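Local coordinates for protein nitroalkane oxidase (Podospora anserina, PDB 3MKH) that oxidises primary and secondary nitroalkanes to aldehydes or ketones with FAD and molecular oxygen, releasing nitrite and hydrogen peroxide, at residues A269-A274 against L351-K356; T74-A79 against L330-A335; Q152-L157 against V188-T193; V206-V211 against V255-G260; P233-V238 against L389-V394. All coordinates share one frame; numbering follows the deposited sequence.

Interaction 1. Residues A269-A274 against L351-K356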
# COMPACT_ATOMS: atom_id res chain seq x y z
N ALA A 269 9.40 -14.61 26.58
CA ALA A 269 8.02 -14.30 26.89
C ALA A 269 7.39 -13.54 25.71
O ALA A 269 6.27 -13.84 25.30
CB ALA A 269 7.94 -13.48 28.17
N PHE A 270 8.13 -12.58 25.15
CA PHE A 270 7.60 -11.78 24.05
C PHE A 270 7.49 -12.55 22.73
O PHE A 270 6.77 -12.12 21.83
CB PHE A 270 8.39 -10.49 23.84
CG PHE A 270 8.24 -9.50 24.97
CD1 PHE A 270 7.00 -9.03 25.34
CD2 PHE A 270 9.36 -9.01 25.62
CE1 PHE A 270 6.86 -8.10 26.38
CE2 PHE A 270 9.24 -8.09 26.65
CZ PHE A 270 7.99 -7.64 27.03
N ASP A 271 8.21 -13.67 22.60
CA ASP A 271 8.03 -14.53 21.42
C ASP A 271 6.66 -15.25 21.45
O ASP A 271 5.98 -15.33 20.43
CB ASP A 271 9.14 -15.57 21.31
CG ASP A 271 10.48 -14.97 20.91
OD1 ASP A 271 10.52 -13.84 20.38
OD2 ASP A 271 11.50 -15.66 21.12
N GLY A 272 6.28 -15.76 22.61
CA GLY A 272 4.97 -16.36 22.79
C GLY A 272 3.86 -15.32 22.63
O GLY A 272 2.84 -15.56 21.98
N SER A 273 4.06 -14.15 23.23
CA SER A 273 3.04 -13.11 23.20
C SER A 273 2.82 -12.61 21.76
O SER A 273 1.71 -12.22 21.40
CB SER A 273 3.40 -11.95 24.12
OG SER A 273 4.55 -11.25 23.63
N ALA A 274 3.89 -12.62 20.97
CA ALA A 274 3.83 -12.21 19.56
C ALA A 274 2.79 -13.03 18.78
O ALA A 274 2.05 -12.50 17.94
CB ALA A 274 5.21 -12.34 18.90
N LEU A 351 8.77 -16.97 12.83
CA LEU A 351 7.35 -17.05 12.48
C LEU A 351 6.47 -16.33 13.50
O LEU A 351 5.48 -15.71 13.13
CB LEU A 351 6.90 -18.50 12.32
CG LEU A 351 7.54 -19.28 11.16
CD1 LEU A 351 6.87 -20.65 11.01
CD2 LEU A 351 7.46 -18.49 9.85
N ALA A 352 6.82 -16.43 14.78
CA ALA A 352 6.07 -15.71 15.81
C ALA A 352 6.14 -14.21 15.54
O ALA A 352 5.12 -13.54 15.52
CB ALA A 352 6.61 -16.02 17.21
N LEU A 353 7.35 -13.69 15.36
CA LEU A 353 7.55 -12.29 14.98
C LEU A 353 6.76 -11.90 13.72
O LEU A 353 6.14 -10.83 13.66
CB LEU A 353 9.03 -12.01 14.75
CG LEU A 353 9.93 -12.23 15.96
CD1 LEU A 353 11.40 -12.36 15.54
CD2 LEU A 353 9.75 -11.09 16.94
N ALA A 354 6.78 -12.77 12.72
CA ALA A 354 6.03 -12.51 11.49
C ALA A 354 4.53 -12.37 11.73
O ALA A 354 3.88 -11.46 11.18
CB ALA A 354 6.30 -13.61 10.45
N ALA A 355 3.96 -13.27 12.54
CA ALA A 355 2.53 -13.22 12.80
C ALA A 355 2.20 -11.90 13.48
O ALA A 355 1.24 -11.23 13.12
CB ALA A 355 2.05 -14.40 13.68
N LYS A 356 3.01 -11.53 14.47
CA LYS A 356 2.80 -10.28 15.20
C LYS A 356 2.81 -9.09 14.23
O LYS A 356 1.89 -8.28 14.22
CB LYS A 356 3.87 -10.09 16.28
CG LYS A 356 3.51 -9.11 17.41
CD LYS A 356 3.63 -7.63 17.00
CE LYS A 356 3.74 -6.73 18.25
NZ LYS A 356 3.82 -5.26 17.90
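Ala274 sits against Ala352 and Lys356 where the short segments of helices 262-298 and 345-374 run at 49° between their N-to-C directions, their axes 8.2 Å apart. Ala274 CB lies 4.3 Å from Ala352 CB and 3.7 Å from Lys356 CB, so two methyls and the root of a lysine chain fill the space between the backbones. Carbon also rests on carbonyl oxygen in both directions. Ala352 CB meets Asp271 O at 3.4 Å, Ala274 CB meets Ala352 O at 3.6 Å, and Lys356 CB lies 3.4 Å from Ala274 O. No hydrogen bond joins the two segments, and the polar groups turn to other partners. Asp271 OD2 takes a salt bridge from Arg349 NE and a hydrogen bond with Tyr345 OH. In Lys356, CG stands anti to the backbone N (chi1 -160°) and touches Ala274 O; beyond a bend at chi2 the chain runs off the contact, and NZ bonds to the carbonyl oxygens of Leu395, Phe398 and Gly400. Ser273 OG is hydrogen-bonded to Asp399 OD1, the inferred proton acceptor. Small residues thus bring the helices close, while the polar ends of Ser273 and Lys356 are committed beside the active site.

Interaction 2. Residues T74-A79 against L330-A335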
# COMPACT_ATOMS: atom_id res chain seq x y z
N THR A 74 -1.90 -25.70 24.47
CA THR A 74 -1.07 -25.34 23.34
C THR A 74 -1.26 -23.86 22.99
O THR A 74 -2.27 -23.25 23.33
CB THR A 74 -1.42 -26.16 22.11
OG1 THR A 74 -2.77 -25.87 21.74
CG2 THR A 74 -1.30 -27.66 22.41
N LEU A 75 -0.28 -23.30 22.29
CA LEU A 75 -0.36 -21.93 21.81
C LEU A 75 -1.51 -21.82 20.80
O LEU A 75 -2.19 -20.80 20.73
CB LEU A 75 0.98 -21.54 21.20
CG LEU A 75 1.57 -20.13 21.34
CD1 LEU A 75 1.19 -19.43 22.66
CD2 LEU A 75 3.09 -20.19 21.13
N ILE A 76 -1.75 -22.87 20.03
CA ILE A 76 -2.88 -22.87 19.10
C ILE A 76 -4.21 -22.62 19.83
O ILE A 76 -5.03 -21.82 19.40
CB ILE A 76 -2.98 -24.21 18.34
CG1 ILE A 76 -1.95 -24.27 17.22
CG2 ILE A 76 -4.36 -24.37 17.71
CD1 ILE A 76 -2.54 -23.88 15.87
N GLU A 77 -4.42 -23.33 20.93
CA GLU A 77 -5.66 -23.17 21.70
C GLU A 77 -5.75 -21.79 22.34
O GLU A 77 -6.83 -21.21 22.45
CB GLU A 77 -5.77 -24.28 22.78
CG GLU A 77 -6.37 -25.57 22.24
CD GLU A 77 -5.91 -26.82 22.99
OE1 GLU A 77 -5.00 -26.74 23.85
OE2 GLU A 77 -6.48 -27.89 22.70
N SER A 78 -4.61 -21.27 22.78
CA SER A 78 -4.55 -19.90 23.26
C SER A 78 -4.93 -18.92 22.16
O SER A 78 -5.64 -17.95 22.41
CB SER A 78 -3.15 -19.59 23.77
OG SER A 78 -2.95 -20.26 25.00
N ALA A 79 -4.47 -19.17 20.94
CA ALA A 79 -4.78 -18.28 19.82
C ALA A 79 -6.27 -18.29 19.53
O ALA A 79 -6.86 -17.27 19.17
CB ALA A 79 -3.98 -18.66 18.58
N LEU A 330 -1.48 -17.67 9.14
CA LEU A 330 -0.14 -17.34 9.59
C LEU A 330 -0.01 -17.47 11.11
O LEU A 330 0.95 -18.05 11.62
CB LEU A 330 0.28 -15.93 9.14
CG LEU A 330 1.67 -15.52 9.65
CD1 LEU A 330 2.71 -16.53 9.21
CD2 LEU A 330 2.07 -14.12 9.18
N THR A 331 -0.99 -16.93 11.84
CA THR A 331 -0.96 -17.03 13.30
C THR A 331 -0.92 -18.50 13.75
O THR A 331 -0.18 -18.86 14.66
CB THR A 331 -2.15 -16.30 13.95
OG1 THR A 331 -2.01 -14.89 13.73
CG2 THR A 331 -2.18 -16.55 15.45
N TRP A 332 -1.75 -19.34 13.14
CA TRP A 332 -1.80 -20.76 13.55
C TRP A 332 -0.51 -21.50 13.17
O TRP A 332 -0.04 -22.37 13.92
CB TRP A 332 -3.02 -21.45 12.95
CG TRP A 332 -4.32 -21.05 13.63
CD1 TRP A 332 -4.50 -20.02 14.52
CD2 TRP A 332 -5.59 -21.68 13.49
NE1 TRP A 332 -5.82 -19.97 14.93
CE2 TRP A 332 -6.51 -20.98 14.32
CE3 TRP A 332 -6.06 -22.77 12.75
CZ2 TRP A 332 -7.85 -21.33 14.42
CZ3 TRP A 332 -7.40 -23.12 12.85
CH2 TRP A 332 -8.28 -22.41 13.68
N LYS A 333 0.06 -21.18 12.02
CA LYS A 333 1.35 -21.76 11.65
C LYS A 333 2.42 -21.42 12.70
O LYS A 333 3.17 -22.29 13.16
CB LYS A 333 1.78 -21.30 10.24
CG LYS A 333 3.23 -21.62 9.89
CD LYS A 333 3.51 -23.12 9.86
CE LYS A 333 5.04 -23.38 9.68
NZ LYS A 333 5.42 -24.82 9.58
N ALA A 334 2.49 -20.14 13.08
CA ALA A 334 3.45 -19.70 14.09
C ALA A 334 3.16 -20.38 15.43
O ALA A 334 4.09 -20.78 16.13
CB ALA A 334 3.41 -18.17 14.25
N ALA A 335 1.89 -20.49 15.80
CA ALA A 335 1.53 -21.16 17.05
C ALA A 335 2.05 -22.61 17.02
O ALA A 335 2.63 -23.11 17.99
CB ALA A 335 0.04 -21.15 17.23
O HOH W 1 0.71 -24.75 19.51
O HOH W 2 -7.00 -17.68 16.34
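Water 1 joins the backbones of Ile76 and Ala335: it accepts from Ile76 N and donates to Ala335 O at 2.9 Å. A second water makes the other bridge, accepting from Trp332 NE1 at 2.9 Å in the plane of the indole, at its edge, and giving a weak bond to Ala79 O. The helix start at 75-79 is held by a capping box. Thr74 OG1 accepts from Glu77 N at 3.1 Å, and Glu77 OE1 accepts weakly from Thr74 N in return. Helix 75-88, of the N-terminal acyl-CoA dehydrogenase region, here packs on helix 311-340 of the C-terminal region, the short segments running at 151° with their axes 8.9 Å apart. Between the waters the side-chain contacts are mainly apolar. Ile76 CG1 lies beside the backbone N (chi1 -78°) and touches Ala335 CB at 3.7 Å; its CD1 rests on Trp332 O and reaches Trp332 CB at 3.8 Å, the two side chains crossing at about a right angle. Leu75 CB packs on Ala335 CB, while Ala79 CB approaches Thr331 CG2 at 4.2 Å and also nears the pyrrole side of the indole obliquely. Leu276 and Ala279 of helix 262-298 cover Leu75 and Ala79 respectively. Ile3 of the second subunit packs on both Ile76 and Trp332.

Interaction 3. Residues Q152-L157 against V188-T193; sequences QTTARL and VCRDAT. With SO4 (sulfate ion), chain G.
Thr153 O accepts from Arg190 N at 3.0 Å, the first of three backbone bonds that join strands 154-158 and 184-191 in parallel. Arg190 O then takes Ala155 N from above its carbonyl plane, and Ala155 O receives Ala192 N at 2.7 Å, nearly along the C=O axis. Beyond these, Thr193 OG1 accepts from Leu157 N at 2.9 Å and donates to Asp191 OD1 on its syn lone pair. The same OD1 takes Thr193 N at 2.8 Å from above the carboxylate plane, closing an Asx turn. Thr153 OG1 is hydrogen-bonded to Glu136 OE2, and Thr154 OG1 accepts weakly from Arg156 NH1. Thr154 CG2 stands over the centre of the Arg190 guanidinium, 3.5 Å above its plane. Arg190 NE bonds to Phe151 O, while NH1 gives a 3.0 Å bond to sulfate O3 at the guanidinium edge. Ala192 CB lies over one face of the Arg156 guanidinium, offset toward its rim; NE donates to water 3, which also binds sulfate O4, and NH2 gives O4 a weak bond. The anion, probably from the crystallisation liquor, would partly offset the charges of Arg156 and Arg190. An alanine at Arg190 would probably leave Phe151 O without this donor, Thr154 CG2 without its flat cover and the sulfate without one of its arginines. The parallel pair lies inside the mixed sheet of the acyl-CoA dehydrogenase beta domain, with 161-168 beyond one strand and 206-212 beyond the other.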
# COMPACT_ATOMS: atom_id res chain seq x y z
N GLN A 152 16.53 2.15 32.95
CA GLN A 152 16.60 3.12 34.02
C GLN A 152 16.36 2.43 35.34
O GLN A 152 16.81 2.89 36.38
CB GLN A 152 15.58 4.25 33.81
CG GLN A 152 15.67 5.39 34.84
CD GLN A 152 14.80 5.18 36.09
OE1 GLN A 152 13.79 4.48 36.06
NE2 GLN A 152 15.19 5.81 37.20
N THR A 153 15.64 1.31 35.32
CA THR A 153 15.34 0.58 36.54
C THR A 153 16.54 -0.31 36.89
O THR A 153 17.00 -1.11 36.07
CB THR A 153 14.05 -0.26 36.42
OG1 THR A 153 12.93 0.61 36.18
CG2 THR A 153 13.79 -1.04 37.70
N THR A 154 17.04 -0.17 38.11
CA THR A 154 18.25 -0.87 38.51
C THR A 154 18.00 -1.70 39.75
O THR A 154 17.04 -1.46 40.49
CB THR A 154 19.39 0.11 38.86
OG1 THR A 154 18.96 0.97 39.91
CG2 THR A 154 19.77 0.94 37.66
N ALA A 155 18.88 -2.67 39.96
CA ALA A 155 18.86 -3.49 41.16
C ALA A 155 20.31 -3.63 41.65
O ALA A 155 21.23 -3.72 40.85
CB ALA A 155 18.23 -4.85 40.88
N ARG A 156 20.49 -3.59 42.97
CA ARG A 156 21.81 -3.73 43.59
C ARG A 156 21.71 -4.67 44.78
O ARG A 156 20.80 -4.53 45.61
CB ARG A 156 22.31 -2.37 44.08
CG ARG A 156 22.59 -1.37 42.98
CD ARG A 156 22.77 0.03 43.56
NE ARG A 156 22.89 1.05 42.52
CZ ARG A 156 21.86 1.60 41.88
NH1 ARG A 156 20.61 1.23 42.16
NH2 ARG A 156 22.07 2.52 40.95
N LEU A 157 22.64 -5.61 44.88
CA LEU A 157 22.68 -6.51 46.03
C LEU A 157 23.34 -5.78 47.20
O LEU A 157 24.48 -5.35 47.10
CB LEU A 157 23.44 -7.79 45.69
CG LEU A 157 23.61 -8.87 46.76
CD1 LEU A 157 22.27 -9.40 47.22
CD2 LEU A 157 24.46 -10.01 46.21
N VAL A 188 11.82 -6.37 35.14
CA VAL A 188 13.01 -6.45 34.33
C VAL A 188 13.86 -5.24 34.63
O VAL A 188 13.41 -4.09 34.52
CB VAL A 188 12.67 -6.51 32.84
CG1 VAL A 188 13.94 -6.71 32.00
CG2 VAL A 188 11.68 -7.65 32.60
N CYS A 189 15.10 -5.49 35.02
CA CYS A 189 15.97 -4.41 35.44
C CYS A 189 17.43 -4.73 35.15
O CYS A 189 17.76 -5.84 34.71
CB CYS A 189 15.76 -4.14 36.93
SG CYS A 189 15.89 -5.62 37.95
N ARG A 190 18.30 -3.75 35.38
CA ARG A 190 19.73 -4.02 35.24
C ARG A 190 20.48 -4.00 36.57
O ARG A 190 20.27 -3.12 37.43
CB ARG A 190 20.37 -3.11 34.19
CG ARG A 190 20.60 -1.71 34.65
CD ARG A 190 21.33 -0.90 33.60
NE ARG A 190 21.08 0.51 33.85
CZ ARG A 190 21.79 1.24 34.70
NH1 ARG A 190 22.79 0.69 35.36
NH2 ARG A 190 21.49 2.52 34.90
N ASP A 191 21.35 -4.99 36.74
CA ASP A 191 22.17 -5.12 37.94
C ASP A 191 23.17 -3.97 37.95
O ASP A 191 23.93 -3.78 37.00
CB ASP A 191 22.91 -6.46 37.90
CG ASP A 191 23.85 -6.66 39.08
OD1 ASP A 191 23.75 -5.92 40.07
OD2 ASP A 191 24.71 -7.57 39.00
N ALA A 192 23.15 -3.18 39.02
CA ALA A 192 24.09 -2.08 39.15
C ALA A 192 25.01 -2.29 40.36
O ALA A 192 25.67 -1.36 40.82
CB ALA A 192 23.34 -0.75 39.26
N THR A 193 25.06 -3.52 40.87
CA THR A 193 25.92 -3.84 42.01
C THR A 193 27.37 -3.55 41.66
O THR A 193 28.11 -2.96 42.45
CB THR A 193 25.81 -5.31 42.40
OG1 THR A 193 24.43 -5.66 42.58
CG2 THR A 193 26.60 -5.58 43.71
S SO4 G . 23.91 3.60 37.91
O1 SO4 G . 23.96 5.05 37.77
O2 SO4 G . 22.55 3.20 38.25
O3 SO4 G . 24.31 2.99 36.65
O4 SO4 G . 24.81 3.19 39.00
O HOH W 3 25.05 1.82 41.21

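Interaction 4. Residues V206-V211 against V255-G260; sequences VMIILV and VLCPAG
Val206 O meets the loop after strand 255-257, accepting from Gly260 N at 2.8 Å with the donor tilted 34° from the carbonyl plane; Ala259 CA adds a CH...O contact to the same oxygen. Met207 follows, its CG beside the backbone N (chi1 -51°) and pressed on Ala259: CG lies 3.4 Å from Ala259 CA, tighter than usual van der Waals contact, and 3.7 Å from Ala259 CB. The chain bends at chi3, and CE touches Val255 CG1 at 4.0 Å. An alanine in place of Met207 would probably open a gap between Val255 and Ala259, since the thioether chain that reaches both would be gone. Ile208 uses both its N and its O toward 255-260. Its N donates to Cys257 O at 3.0 Å, and its O accepts two N-H groups, Cys257 N in the carbonyl plane on a lone pair and Leu256 N at 2.9 Å, tilted from that plane. Leu256 and Cys257 opposite a single Ile208 form a classic beta bulge. The isoleucine's two branches divide the neighbours: CD1 meets Cys257 SG at 3.9 Å, and CG2 meets Leu256 CD2 with the side chains lying alongside. Ile209 forms the next, non-hydrogen-bonded pair with Val255. Leu210 sends CD2 to Leu256 CB at 4.4 Å, and Ile106 of helix 90-109 touches both leucines. Because Ile208 O takes both donors, it absorbs the extra residue of the bulge: the N-H groups of Leu256 and Cys257 are both satisfied in a buried, otherwise largely apolar contact.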
# COMPACT_ATOMS: atom_id res chain seq x y z
N VAL A 206 21.39 -7.76 32.71
CA VAL A 206 19.92 -7.79 32.79
C VAL A 206 19.39 -8.94 33.63
O VAL A 206 19.82 -10.10 33.48
CB VAL A 206 19.28 -7.78 31.40
CG1 VAL A 206 17.74 -7.82 31.52
CG2 VAL A 206 19.71 -6.54 30.66
N MET A 207 18.47 -8.61 34.53
CA MET A 207 17.86 -9.56 35.46
C MET A 207 16.35 -9.48 35.39
O MET A 207 15.79 -8.51 34.90
CB MET A 207 18.24 -9.22 36.90
CG MET A 207 19.71 -9.03 37.20
SD MET A 207 19.95 -8.46 38.90
CE MET A 207 19.39 -9.87 39.83
N ILE A 208 15.68 -10.50 35.92
CA ILE A 208 14.27 -10.38 36.27
C ILE A 208 14.12 -10.70 37.75
O ILE A 208 14.58 -11.75 38.24
CB ILE A 208 13.38 -11.32 35.43
CG1 ILE A 208 13.57 -11.05 33.94
CG2 ILE A 208 11.90 -11.17 35.85
CD1 ILE A 208 12.74 -11.95 33.04
N ILE A 209 13.50 -9.79 38.49
CA ILE A 209 13.30 -9.98 39.93
C ILE A 209 11.82 -9.87 40.23
O ILE A 209 11.17 -8.93 39.79
CB ILE A 209 14.07 -8.93 40.76
CG1 ILE A 209 15.54 -8.90 40.33
CG2 ILE A 209 13.94 -9.20 42.25
CD1 ILE A 209 16.41 -8.01 41.19
N LEU A 210 11.30 -10.84 40.99
CA LEU A 210 9.92 -10.80 41.42
C LEU A 210 9.71 -9.74 42.49
O LEU A 210 10.57 -9.51 43.33
CB LEU A 210 9.47 -12.18 41.95
CG LEU A 210 9.62 -13.35 40.97
CD1 LEU A 210 9.08 -14.66 41.57
CD2 LEU A 210 8.96 -13.00 39.62
N VAL A 211 8.55 -9.08 42.42
CA VAL A 211 8.10 -8.16 43.46
C VAL A 211 6.62 -8.43 43.73
O VAL A 211 5.78 -8.27 42.85
CB VAL A 211 8.28 -6.68 43.05
CG1 VAL A 211 7.70 -5.75 44.12
CG2 VAL A 211 9.75 -6.37 42.81
N VAL A 255 14.81 -13.42 43.16
CA VAL A 255 15.48 -13.35 41.87
C VAL A 255 15.04 -14.51 40.98
O VAL A 255 15.20 -15.68 41.34
CB VAL A 255 17.01 -13.36 41.99
CG1 VAL A 255 17.64 -13.39 40.61
CG2 VAL A 255 17.49 -12.15 42.79
N LEU A 256 14.45 -14.18 39.82
CA LEU A 256 14.00 -15.20 38.88
C LEU A 256 15.07 -15.48 37.84
O LEU A 256 15.39 -16.64 37.56
CB LEU A 256 12.70 -14.78 38.18
CG LEU A 256 12.18 -15.74 37.10
CD1 LEU A 256 11.67 -17.04 37.72
CD2 LEU A 256 11.05 -15.09 36.25
N CYS A 257 15.61 -14.42 37.24
CA CYS A 257 16.74 -14.55 36.33
C CYS A 257 17.88 -13.70 36.82
O CYS A 257 17.76 -12.48 36.89
CB CYS A 257 16.38 -14.11 34.91
SG CYS A 257 14.91 -14.95 34.27
N PRO A 258 19.00 -14.36 37.17
CA PRO A 258 20.20 -13.66 37.62
C PRO A 258 20.77 -12.82 36.49
O PRO A 258 20.47 -13.07 35.31
CB PRO A 258 21.18 -14.80 37.96
CG PRO A 258 20.31 -16.03 38.11
CD PRO A 258 19.18 -15.82 37.15
N ALA A 259 21.62 -11.86 36.84
CA ALA A 259 22.18 -10.96 35.84
C ALA A 259 22.76 -11.71 34.65
O ALA A 259 23.56 -12.64 34.80
CB ALA A 259 23.22 -10.04 36.47
N GLY A 260 22.35 -11.31 33.45
CA GLY A 260 22.85 -11.95 32.25
C GLY A 260 21.92 -13.03 31.70
O GLY A 260 22.13 -13.53 30.60

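Interaction 5. Residues P233-V238 against L389-V394; sequences PGHTSV and LNTAVV
Gly234 and Thr391 bring the two backbones together, their CA atoms 4.9 Å apart, where the loop between strands 224-228 and 242-251 meets helix 385-392. A CB on Gly234 would clash with Asn390 O, so the close approach depends on glycine. From His235 to Val238 the loop makes a type I turn. No direct hydrogen bond crosses; water 4 accepts from His235 N at 2.7 Å and donates at 2.8 Å to Thr391 OG1, which is also hydrogen-bonded to Asp387 O. Among the side chains, His235 carries the contact. Its CG lies beside the backbone N (chi1 -61°), and CE1 reaches Thr391 CG2 at 3.3 Å, the two side chains crossing at about a right angle. CE1 also lies 3.4 Å from Val394 CG1, these side chains meeting tip to tip. Both ring nitrogens are engaged, NE2 with Tyr86 OH and ND1 with Tyr379 OH of the third subunit, which would fix the ring's rotation. Pro233 CB rests on Asn390 OD1 at 3.6 Å; Asn390 ND2 bonds to Asn390 OD1 of the third subunit. Val394 lines the FAD pocket, so this contact of a beta-domain loop with a C-terminal helix borders the cofactor site, at a subunit interface of the homotetramer.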
# COMPACT_ATOMS: atom_id res chain seq x y z
N PRO A 233 -6.81 5.85 23.78
CA PRO A 233 -8.02 5.94 22.95
C PRO A 233 -8.85 4.65 22.86
O PRO A 233 -10.03 4.71 22.53
CB PRO A 233 -7.47 6.32 21.57
CG PRO A 233 -6.11 5.76 21.56
CD PRO A 233 -5.58 5.92 22.97
N GLY A 234 -8.22 3.50 23.13
CA GLY A 234 -8.93 2.24 23.33
C GLY A 234 -8.33 1.51 24.54
O GLY A 234 -7.46 2.06 25.21
N HIS A 235 -8.78 0.29 24.80
CA HIS A 235 -8.35 -0.44 26.00
C HIS A 235 -8.50 0.45 27.25
O HIS A 235 -7.58 0.58 28.07
CB HIS A 235 -6.90 -0.92 25.86
CG HIS A 235 -6.69 -1.87 24.71
ND1 HIS A 235 -6.38 -1.44 23.44
CD2 HIS A 235 -6.74 -3.22 24.65
CE1 HIS A 235 -6.24 -2.49 22.64
NE2 HIS A 235 -6.45 -3.59 23.36
N THR A 236 -9.67 1.06 27.38
CA THR A 236 -9.90 2.08 28.41
C THR A 236 -10.07 1.50 29.83
O THR A 236 -10.06 2.25 30.81
CB THR A 236 -11.11 2.96 28.06
OG1 THR A 236 -12.32 2.19 28.11
CG2 THR A 236 -10.95 3.56 26.65
N SER A 237 -10.23 0.18 29.93
CA SER A 237 -10.32 -0.48 31.23
C SER A 237 -8.98 -1.15 31.57
O SER A 237 -8.87 -1.91 32.54
CB SER A 237 -11.45 -1.53 31.25
OG SER A 237 -11.04 -2.75 30.64
N VAL A 238 -7.97 -0.87 30.76
CA VAL A 238 -6.65 -1.44 31.00
C VAL A 238 -5.78 -0.44 31.75
O VAL A 238 -5.75 0.73 31.41
CB VAL A 238 -5.96 -1.82 29.67
CG1 VAL A 238 -4.52 -2.21 29.92
CG2 VAL A 238 -6.73 -2.96 28.98
N LEU A 389 -10.98 0.60 15.27
CA LEU A 389 -9.75 1.27 14.83
C LEU A 389 -8.85 1.66 16.02
O LEU A 389 -7.65 1.38 16.05
CB LEU A 389 -10.12 2.55 14.04
CG LEU A 389 -8.92 3.38 13.59
CD1 LEU A 389 -7.95 2.48 12.81
CD2 LEU A 389 -9.34 4.59 12.76
N ASN A 390 -9.43 2.32 17.01
CA ASN A 390 -8.64 2.77 18.15
C ASN A 390 -8.13 1.64 19.04
O ASN A 390 -7.22 1.85 19.84
CB ASN A 390 -9.40 3.81 18.96
CG ASN A 390 -9.39 5.15 18.28
OD1 ASN A 390 -8.34 5.75 18.12
ND2 ASN A 390 -10.55 5.61 17.83
N THR A 391 -8.69 0.46 18.88
CA THR A 391 -8.13 -0.74 19.51
C THR A 391 -6.99 -1.25 18.64
O THR A 391 -5.89 -1.56 19.11
CB THR A 391 -9.21 -1.83 19.70
OG1 THR A 391 -10.28 -1.31 20.51
CG2 THR A 391 -8.63 -3.09 20.38
N ALA A 392 -7.26 -1.33 17.34
CA ALA A 392 -6.31 -1.94 16.41
C ALA A 392 -4.97 -1.20 16.36
O ALA A 392 -3.90 -1.84 16.23
CB ALA A 392 -6.95 -2.02 15.00
N VAL A 393 -4.99 0.13 16.47
CA VAL A 393 -3.72 0.86 16.31
C VAL A 393 -2.69 0.58 17.40
O VAL A 393 -1.51 0.86 17.22
CB VAL A 393 -3.90 2.40 16.14
CG1 VAL A 393 -4.72 2.69 14.91
CG2 VAL A 393 -4.52 3.01 17.37
N VAL A 394 -3.12 0.03 18.54
CA VAL A 394 -2.16 -0.38 19.56
C VAL A 394 -1.34 -1.63 19.16
O VAL A 394 -0.25 -1.85 19.66
CB VAL A 394 -2.83 -0.63 20.92
CG1 VAL A 394 -3.27 -2.10 21.04
CG2 VAL A 394 -1.88 -0.26 22.03
O HOH W 4 -10.44 -1.24 23.29

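From the N terminus, helix 75-88 opens interaction 2, whose 250-residue loop closes on helix 311-340 and joins the N-terminal and C-terminal helical regions. Nested inside it lie interactions 3 and 4, in series: 152-157 with 188-193, then 206-211 with 255-260. They touch through the neighbouring strands 184-191 and 206-212 of one sheet. Interaction 5 starts at 233-238, before interaction 4 has closed, and ends at 389-394, so it crosses both 4 and 2 and ties a loop of the beta domain to a C-terminal helix. Interaction 1 is nested within 5 and crosses 2, which it touches: Leu351 packs on Lys333 and Ala334 between adjacent helices.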